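Putative non-ribosomal peptide synthetase (Actinomadura parvosata subsp. kistnae, PDB 6M7L) probably takes part in assembling a non-ribosomal peptide through a domain of the condensation family, whose members belong to the CoA-dependent acyltransferase clan. Local coordinates at residues Thr25-Arg30 and Ser316-Leu321; Pro111-Asp116 and His133-Thr138; Asp256-Leu261 and Gly270-Ala275. All coordinates share one frame; numbering follows the deposited sequence.

Contact 1 (Thr25-Arg30 and Ser316-Leu321); sequences TARQRR and SRWLAL
In the two-lobed fold of condensation domains, Arg27 on helix 26-34 of the N-terminal lobe bridges to the C-terminal lobe, meeting Ser316, just before strand 317-324, and Trp318 within it. The crossing depends on a long side chain, because even the nearest CA atoms, those of Arg27 and Ser316, are 8.3 Å apart. Arginine suits the place: its CG stands anti to the backbone N (chi1 170°) and the chain runs on extended to NE. The aliphatic part first meets the backbone of Ser316, with Arg27 CD 3.7 Å from Ser316 O. Farther out, Ser316 CB lies over one face of the guanidinium, displaced toward its rim. The tryptophan meets the same group differently, since Arg27 NH2 comes to the ring edge near its plane, 3.8 Å from Trp318 CD1, with the two flat groups inclined by 32°. No hydrogen bond joins the segments. The polar ends are tied to others: Arg27 NH2 forms a salt bridge with Glu354, and Ser316 OG bonds to Arg298. Behind Arg27 the helix begins with a capping box, in which threonine and glutamine each serve the other's backbone. Gln28 N donates to Thr25 OG1 at 3.1 Å, and Thr25 N returns the bond to Gln28 OE1 at 3.0 Å, in the carbonyl plane and on a lone pair.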
# COMPACT_ATOMS: atom_id res chain seq x y z
N THR A 25 -4.47 0.32 -28.81
CA THR A 25 -3.74 1.55 -28.55
C THR A 25 -2.38 1.51 -29.25
O THR A 25 -1.94 0.48 -29.76
CB THR A 25 -3.56 1.76 -27.05
OG1 THR A 25 -2.71 0.74 -26.51
CG2 THR A 25 -4.90 1.73 -26.34
N ALA A 26 -1.73 2.68 -29.27
CA ALA A 26 -0.40 2.77 -29.86
C ALA A 26 0.58 1.83 -29.17
O ALA A 26 1.37 1.14 -29.83
CB ALA A 26 0.11 4.21 -29.80
N ARG A 27 0.54 1.78 -27.84
CA ARG A 27 1.40 0.85 -27.11
C ARG A 27 1.03 -0.59 -27.41
O ARG A 27 1.91 -1.43 -27.64
CB ARG A 27 1.32 1.12 -25.61
CG ARG A 27 1.99 0.04 -24.79
CD ARG A 27 2.41 0.54 -23.42
NE ARG A 27 3.47 -0.30 -22.88
CZ ARG A 27 4.76 -0.13 -23.13
NH1 ARG A 27 5.66 -0.94 -22.60
NH2 ARG A 27 5.15 0.87 -23.90
N GLN A 28 -0.27 -0.91 -27.42
CA GLN A 28 -0.70 -2.26 -27.78
C GLN A 28 -0.26 -2.61 -29.19
O GLN A 28 0.15 -3.75 -29.46
CB GLN A 28 -2.22 -2.37 -27.66
CG GLN A 28 -2.73 -2.41 -26.24
CD GLN A 28 -4.22 -2.59 -26.19
OE1 GLN A 28 -4.97 -1.90 -26.88
NE2 GLN A 28 -4.68 -3.54 -25.37
N ARG A 29 -0.35 -1.65 -30.12
CA ARG A 29 0.10 -1.88 -31.48
C ARG A 29 1.56 -2.30 -31.52
O ARG A 29 1.93 -3.29 -32.17
CB ARG A 29 -0.13 -0.62 -32.32
CG ARG A 29 0.49 -0.65 -33.70
CD ARG A 29 -0.15 -1.70 -34.59
NE ARG A 29 0.48 -1.73 -35.91
CZ ARG A 29 0.21 -2.62 -36.86
NH1 ARG A 29 -0.70 -3.56 -36.65
NH2 ARG A 29 0.84 -2.55 -38.02
N ARG A 30 2.42 -1.58 -30.80
CA ARG A 30 3.84 -1.93 -30.78
C ARG A 30 4.07 -3.24 -30.05
O ARG A 30 4.88 -4.07 -30.49
CB ARG A 30 4.65 -0.80 -30.15
CG ARG A 30 6.15 -0.98 -30.31
CD ARG A 30 6.92 0.25 -29.88
NE ARG A 30 8.35 0.05 -30.04
CZ ARG A 30 9.13 -0.54 -29.14
NH1 ARG A 30 8.61 -0.98 -28.01
NH2 ARG A 30 10.43 -0.69 -29.37
N SER A 316 1.70 2.31 -19.24
CA SER A 316 3.04 2.86 -19.24
C SER A 316 3.18 3.92 -20.31
O SER A 316 2.86 3.69 -21.48
CB SER A 316 4.07 1.75 -19.47
OG SER A 316 4.14 0.86 -18.37
N ARG A 317 3.63 5.10 -19.91
CA ARG A 317 3.98 6.18 -20.82
C ARG A 317 5.48 6.39 -20.78
O ARG A 317 6.07 6.45 -19.69
CB ARG A 317 3.24 7.47 -20.47
CG ARG A 317 1.74 7.43 -20.70
CD ARG A 317 1.08 8.64 -20.06
NE ARG A 317 1.33 8.67 -18.62
CZ ARG A 317 1.27 9.77 -17.88
NH1 ARG A 317 0.98 10.93 -18.43
NH2 ARG A 317 1.51 9.70 -16.58
N TRP A 318 6.10 6.49 -21.95
CA TRP A 318 7.53 6.74 -22.05
C TRP A 318 7.76 8.15 -22.58
O TRP A 318 7.01 8.64 -23.42
CB TRP A 318 8.19 5.71 -22.96
CG TRP A 318 8.37 4.38 -22.29
CD1 TRP A 318 7.49 3.34 -22.29
CD2 TRP A 318 9.49 3.96 -21.51
NE1 TRP A 318 8.00 2.29 -21.56
CE2 TRP A 318 9.22 2.64 -21.07
CE3 TRP A 318 10.69 4.56 -21.13
CZ2 TRP A 318 10.12 1.93 -20.28
CZ3 TRP A 318 11.58 3.84 -20.35
CH2 TRP A 318 11.29 2.54 -19.93
N LEU A 319 8.81 8.79 -22.07
CA LEU A 319 9.08 10.19 -22.37
C LEU A 319 10.55 10.34 -22.75
O LEU A 319 11.44 10.07 -21.94
CB LEU A 319 8.75 11.08 -21.17
CG LEU A 319 8.36 12.53 -21.49
CD1 LEU A 319 7.10 12.54 -22.34
CD2 LEU A 319 8.15 13.32 -20.20
N ALA A 320 10.79 10.76 -23.99
CA ALA A 320 12.15 11.08 -24.42
C ALA A 320 12.56 12.43 -23.85
O ALA A 320 11.76 13.36 -23.76
CB ALA A 320 12.24 11.10 -25.95
N LEU A 321 13.83 12.54 -23.46
CA LEU A 321 14.38 13.75 -22.85
C LEU A 321 15.66 14.16 -23.57
O LEU A 321 16.75 14.12 -22.99
CB LEU A 321 14.63 13.55 -21.36
CG LEU A 321 13.46 12.98 -20.55
CD1 LEU A 321 13.87 12.73 -19.11
CD2 LEU A 321 12.26 13.91 -20.61

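Contact 2 (Pro111-Asp116 and His133-Thr138); sequences PGLLAD and HLFPLT
The bond from Asp116 N to Gly112 O, 3.0 Å long, is one of the helical backbone bonds that set the turn bearing Leu113 and Leu114 against Phe135. Together with Ala115 N to Pro111 O it belongs to the helix's own backbone bonding, and no hydrogen bond joins residues 111-116 to 133-138. The contact is therefore a matter of hydrocarbon surfaces. It lies within a beta-alpha-beta unit, in which helix 110-119 connects strand 100-102 to its parallel neighbour 130-136 and packs on the five-stranded sheet to which both strands belong. The CB of Phe135 points toward the helix, and with CG anti to the carbonyl carbon (chi1 -60°) the ring lies under Leu113 and Leu114, broad enough to meet both. Leu113 takes the CE1 side: its CB comes within 3.6 Å of Phe135 CE1, while its CD1 branch lies 3.9 Å from Phe135 CD1. Leu114 leaves the helix at a different angle and reaches the opposite rim of the ring, from the same side of its plane, with a single methyl, Leu114 CD2 being 4.0 Å from Phe135 CE2. Both leucines approach obliquely. Beyond the pair, Leu114 and Phe135 both rest on Leu145 of strand 141-149, and Phe135 also touches Leu110 and Arg117. His133, two residues back on the same strand, bonds through ND1 to Glu101 of strand 100-102. Because branched aliphatic chains meet an aromatic ring without any polar bond between them, the joint rests on dispersion and the exclusion of water, with shape rather than bond direction setting the fit.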
# COMPACT_ATOMS: atom_id res chain seq x y z
N PRO A 111 13.98 -21.80 -9.69
CA PRO A 111 14.59 -20.73 -10.52
C PRO A 111 14.45 -20.96 -12.01
O PRO A 111 14.05 -20.05 -12.74
CB PRO A 111 16.05 -20.75 -10.07
CG PRO A 111 15.99 -21.17 -8.66
CD PRO A 111 14.88 -22.18 -8.58
N GLY A 112 14.75 -22.17 -12.49
CA GLY A 112 14.66 -22.43 -13.92
C GLY A 112 13.23 -22.44 -14.42
O GLY A 112 12.94 -21.93 -15.51
N LEU A 113 12.32 -23.01 -13.64
CA LEU A 113 10.92 -23.07 -14.06
C LEU A 113 10.32 -21.68 -14.16
O LEU A 113 9.63 -21.35 -15.14
CB LEU A 113 10.12 -23.94 -13.09
CG LEU A 113 10.38 -25.43 -13.24
CD1 LEU A 113 9.83 -26.19 -12.04
CD2 LEU A 113 9.76 -25.93 -14.52
N LEU A 114 10.57 -20.83 -13.16
CA LEU A 114 10.02 -19.48 -13.17
C LEU A 114 10.52 -18.69 -14.37
O LEU A 114 9.75 -17.99 -15.03
CB LEU A 114 10.35 -18.76 -11.87
CG LEU A 114 9.65 -19.25 -10.61
CD1 LEU A 114 10.26 -18.60 -9.37
CD2 LEU A 114 8.16 -18.96 -10.68
N ALA A 115 11.82 -18.79 -14.66
CA ALA A 115 12.37 -18.07 -15.81
C ALA A 115 11.79 -18.58 -17.12
O ALA A 115 11.41 -17.79 -17.99
CB ALA A 115 13.90 -18.19 -15.82
N ASP A 116 11.71 -19.90 -17.28
CA ASP A 116 11.17 -20.47 -18.50
C ASP A 116 9.71 -20.09 -18.70
O ASP A 116 9.31 -19.62 -19.77
CB ASP A 116 11.32 -21.99 -18.49
CG ASP A 116 10.51 -22.66 -19.58
OD1 ASP A 116 10.93 -22.60 -20.75
OD2 ASP A 116 9.45 -23.25 -19.26
N HIS A 133 1.06 -20.30 -13.53
CA HIS A 133 1.80 -21.55 -13.38
C HIS A 133 1.93 -21.85 -11.89
O HIS A 133 2.67 -21.15 -11.18
CB HIS A 133 3.17 -21.47 -14.05
CG HIS A 133 3.13 -20.86 -15.42
ND1 HIS A 133 3.10 -21.62 -16.57
CD2 HIS A 133 3.11 -19.57 -15.82
CE1 HIS A 133 3.06 -20.82 -17.62
NE2 HIS A 133 3.07 -19.57 -17.19
N LEU A 134 1.23 -22.87 -11.42
CA LEU A 134 1.30 -23.28 -10.03
C LEU A 134 2.35 -24.36 -9.87
O LEU A 134 2.41 -25.31 -10.66
CB LEU A 134 -0.07 -23.78 -9.55
CG LEU A 134 -0.14 -24.26 -8.10
CD1 LEU A 134 0.34 -23.17 -7.15
CD2 LEU A 134 -1.57 -24.68 -7.76
N PHE A 135 3.19 -24.23 -8.84
CA PHE A 135 4.30 -25.15 -8.58
C PHE A 135 4.15 -25.73 -7.18
O PHE A 135 4.63 -25.15 -6.20
CB PHE A 135 5.64 -24.44 -8.74
CG PHE A 135 5.86 -23.88 -10.11
CD1 PHE A 135 6.34 -24.68 -11.14
CD2 PHE A 135 5.59 -22.55 -10.39
CE1 PHE A 135 6.55 -24.17 -12.41
CE2 PHE A 135 5.79 -22.03 -11.66
CZ PHE A 135 6.27 -22.84 -12.67
N PRO A 136 3.48 -26.88 -7.05
CA PRO A 136 3.33 -27.52 -5.73
C PRO A 136 4.67 -28.02 -5.22
O PRO A 136 5.36 -28.80 -5.89
CB PRO A 136 2.36 -28.67 -6.00
CG PRO A 136 1.67 -28.31 -7.28
CD PRO A 136 2.69 -27.57 -8.08
N LEU A 137 5.05 -27.57 -4.02
CA LEU A 137 6.25 -28.03 -3.34
C LEU A 137 5.93 -29.05 -2.25
O LEU A 137 6.54 -30.12 -2.20
CB LEU A 137 7.00 -26.83 -2.74
CG LEU A 137 7.39 -25.76 -3.75
CD1 LEU A 137 7.86 -24.50 -3.03
CD2 LEU A 137 8.47 -26.29 -4.68
N THR A 138 4.99 -28.72 -1.37
CA THR A 138 4.40 -29.65 -0.42
C THR A 138 2.89 -29.45 -0.45
O THR A 138 2.36 -28.65 -1.23
CB THR A 138 4.94 -29.44 1.00
OG1 THR A 138 4.41 -28.22 1.54
CG2 THR A 138 6.46 -29.37 1.01

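Contact 3 (Asp256-Leu261 and Gly270-Ala275); sequences DSHARL and GTMFTA
The imidazole of His258 receives Met272 at its edge: Met272 CG lies in the ring plane, 3.7 Å from His258 CE1, and the sulfur follows at the rim, with Met272 SD 4.6 Å from the ring centroid and 85° off the normal. The terminal methyl arrives obliquely, Met272 CE being 3.6 Å from both His258 CE1 and His258 ND1. The other flat group, the Arg260 guanidinium, has Asp256 O above the centre of one face, within its own helix. Methionine suits this site because its unbranched, flexible chain can fold: bends at chi2 (-55°) and chi3 (-61°) bring the thioether round to the histidine. Met272 SD also stands 4.0 Å from Leu261 CB. Farther along, the small side chain of Ala275 lets the two backbones come close, its CB 4.0 Å from Leu261 CB and its CA 5.9 Å from Leu261 CA. Thr271 is the N-cap residue of the second helix, and its hydroxyl shares a hydrogen bond with that of Thr274. The contacts of His258 and Leu261 with Met272 and Ala275 hold together the consecutive helices 255-267 and 272-288 across their short connecting loop. Around them, Leu261 leans on Leu454 and Val457 of helix 440-459 and on Phe331 of helix 331-346, whereas Met272 packs on Leu427 of strand 424-434 and Leu378 of strand 374-380.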
# COMPACT_ATOMS: atom_id res chain seq x y z
N ASP A 256 27.11 12.38 1.10
CA ASP A 256 27.93 13.56 0.84
C ASP A 256 27.75 14.05 -0.59
O ASP A 256 27.30 15.18 -0.83
CB ASP A 256 29.40 13.23 1.11
CG ASP A 256 29.70 13.07 2.58
OD1 ASP A 256 28.80 13.31 3.40
OD2 ASP A 256 30.85 12.70 2.91
N SER A 257 28.09 13.21 -1.57
CA SER A 257 27.92 13.59 -2.97
C SER A 257 26.45 13.74 -3.33
O SER A 257 26.11 14.54 -4.21
CB SER A 257 28.60 12.56 -3.87
OG SER A 257 29.93 12.31 -3.44
N HIS A 258 25.58 12.98 -2.67
CA HIS A 258 24.14 13.13 -2.89
C HIS A 258 23.66 14.52 -2.49
O HIS A 258 22.86 15.13 -3.19
CB HIS A 258 23.39 12.04 -2.12
CG HIS A 258 21.90 12.07 -2.30
ND1 HIS A 258 21.28 12.86 -3.24
CD2 HIS A 258 20.91 11.41 -1.65
CE1 HIS A 258 19.97 12.69 -3.17
NE2 HIS A 258 19.72 11.81 -2.21
N ALA A 259 24.16 15.03 -1.36
CA ALA A 259 23.76 16.35 -0.90
C ALA A 259 24.20 17.43 -1.88
O ALA A 259 23.45 18.37 -2.16
CB ALA A 259 24.32 16.63 0.49
N ARG A 260 25.42 17.31 -2.42
CA ARG A 260 25.92 18.33 -3.34
C ARG A 260 25.13 18.35 -4.64
O ARG A 260 24.96 19.42 -5.24
CB ARG A 260 27.41 18.09 -3.61
CG ARG A 260 28.30 18.51 -2.45
CD ARG A 260 29.78 18.40 -2.82
NE ARG A 260 30.23 17.02 -2.91
CZ ARG A 260 30.62 16.29 -1.87
NH1 ARG A 260 30.60 16.81 -0.65
NH2 ARG A 260 31.02 15.04 -2.05
N LEU A 261 24.65 17.20 -5.10
CA LEU A 261 23.81 17.17 -6.30
C LEU A 261 22.45 17.79 -6.01
O LEU A 261 21.95 18.61 -6.79
CB LEU A 261 23.67 15.74 -6.81
CG LEU A 261 24.97 15.11 -7.29
CD1 LEU A 261 24.78 13.63 -7.54
CD2 LEU A 261 25.46 15.81 -8.55
N GLY A 270 15.86 22.66 -10.32
CA GLY A 270 15.63 21.31 -10.78
C GLY A 270 15.47 20.34 -9.63
O GLY A 270 15.53 20.70 -8.45
N THR A 271 15.25 19.08 -10.00
CA THR A 271 15.08 17.99 -9.05
C THR A 271 16.33 17.12 -9.03
O THR A 271 17.26 17.30 -9.82
CB THR A 271 13.85 17.15 -9.41
OG1 THR A 271 14.05 16.54 -10.70
CG2 THR A 271 12.61 18.03 -9.47
N MET A 272 16.34 16.15 -8.11
CA MET A 272 17.42 15.16 -8.11
C MET A 272 17.44 14.38 -9.42
O MET A 272 18.52 14.01 -9.90
CB MET A 272 17.27 14.22 -6.92
CG MET A 272 18.11 14.61 -5.72
SD MET A 272 19.86 14.78 -6.16
CE MET A 272 20.23 13.12 -6.72
N PHE A 273 16.27 14.13 -10.00
CA PHE A 273 16.22 13.53 -11.33
C PHE A 273 17.01 14.36 -12.33
O PHE A 273 17.77 13.82 -13.14
CB PHE A 273 14.77 13.38 -11.79
CG PHE A 273 14.61 12.67 -13.11
CD1 PHE A 273 14.59 13.39 -14.30
CD2 PHE A 273 14.47 11.29 -13.16
CE1 PHE A 273 14.44 12.74 -15.51
CE2 PHE A 273 14.32 10.64 -14.37
CZ PHE A 273 14.30 11.37 -15.55
N THR A 274 16.85 15.69 -12.29
CA THR A 274 17.59 16.55 -13.20
C THR A 274 19.09 16.46 -12.95
O THR A 274 19.89 16.53 -13.89
CB THR A 274 17.11 18.00 -13.04
OG1 THR A 274 15.68 18.04 -13.12
CG2 THR A 274 17.69 18.87 -14.15
N ALA A 275 19.49 16.30 -11.69
CA ALA A 275 20.92 16.20 -11.38
C ALA A 275 21.52 14.91 -11.93
O ALA A 275 22.61 14.92 -12.51
CB ALA A 275 21.14 16.28 -9.87

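How the contacts relate
Contact 1 joins segments nearly 300 residues apart, and the segments of the other two lie between its own, contact 2 before contact 3. Contact 2 belongs to the five-stranded sheet of the N-terminal lobe, contact 3 to helices packed on the four-stranded sheet of the C-terminal lobe; their centres are 42 Å apart and they do not touch. Contact 1 bridges the lobes, its centre 31 Å from that of contact 2 and 28 Å from that of contact 3. It meets contact 3 directly, through Leu321 CD1 and Phe273 CE1 at 3.6 Å. Two packed lobe interiors are thus joined by a more polar bridge, consistent with the two-lobed condensation fold.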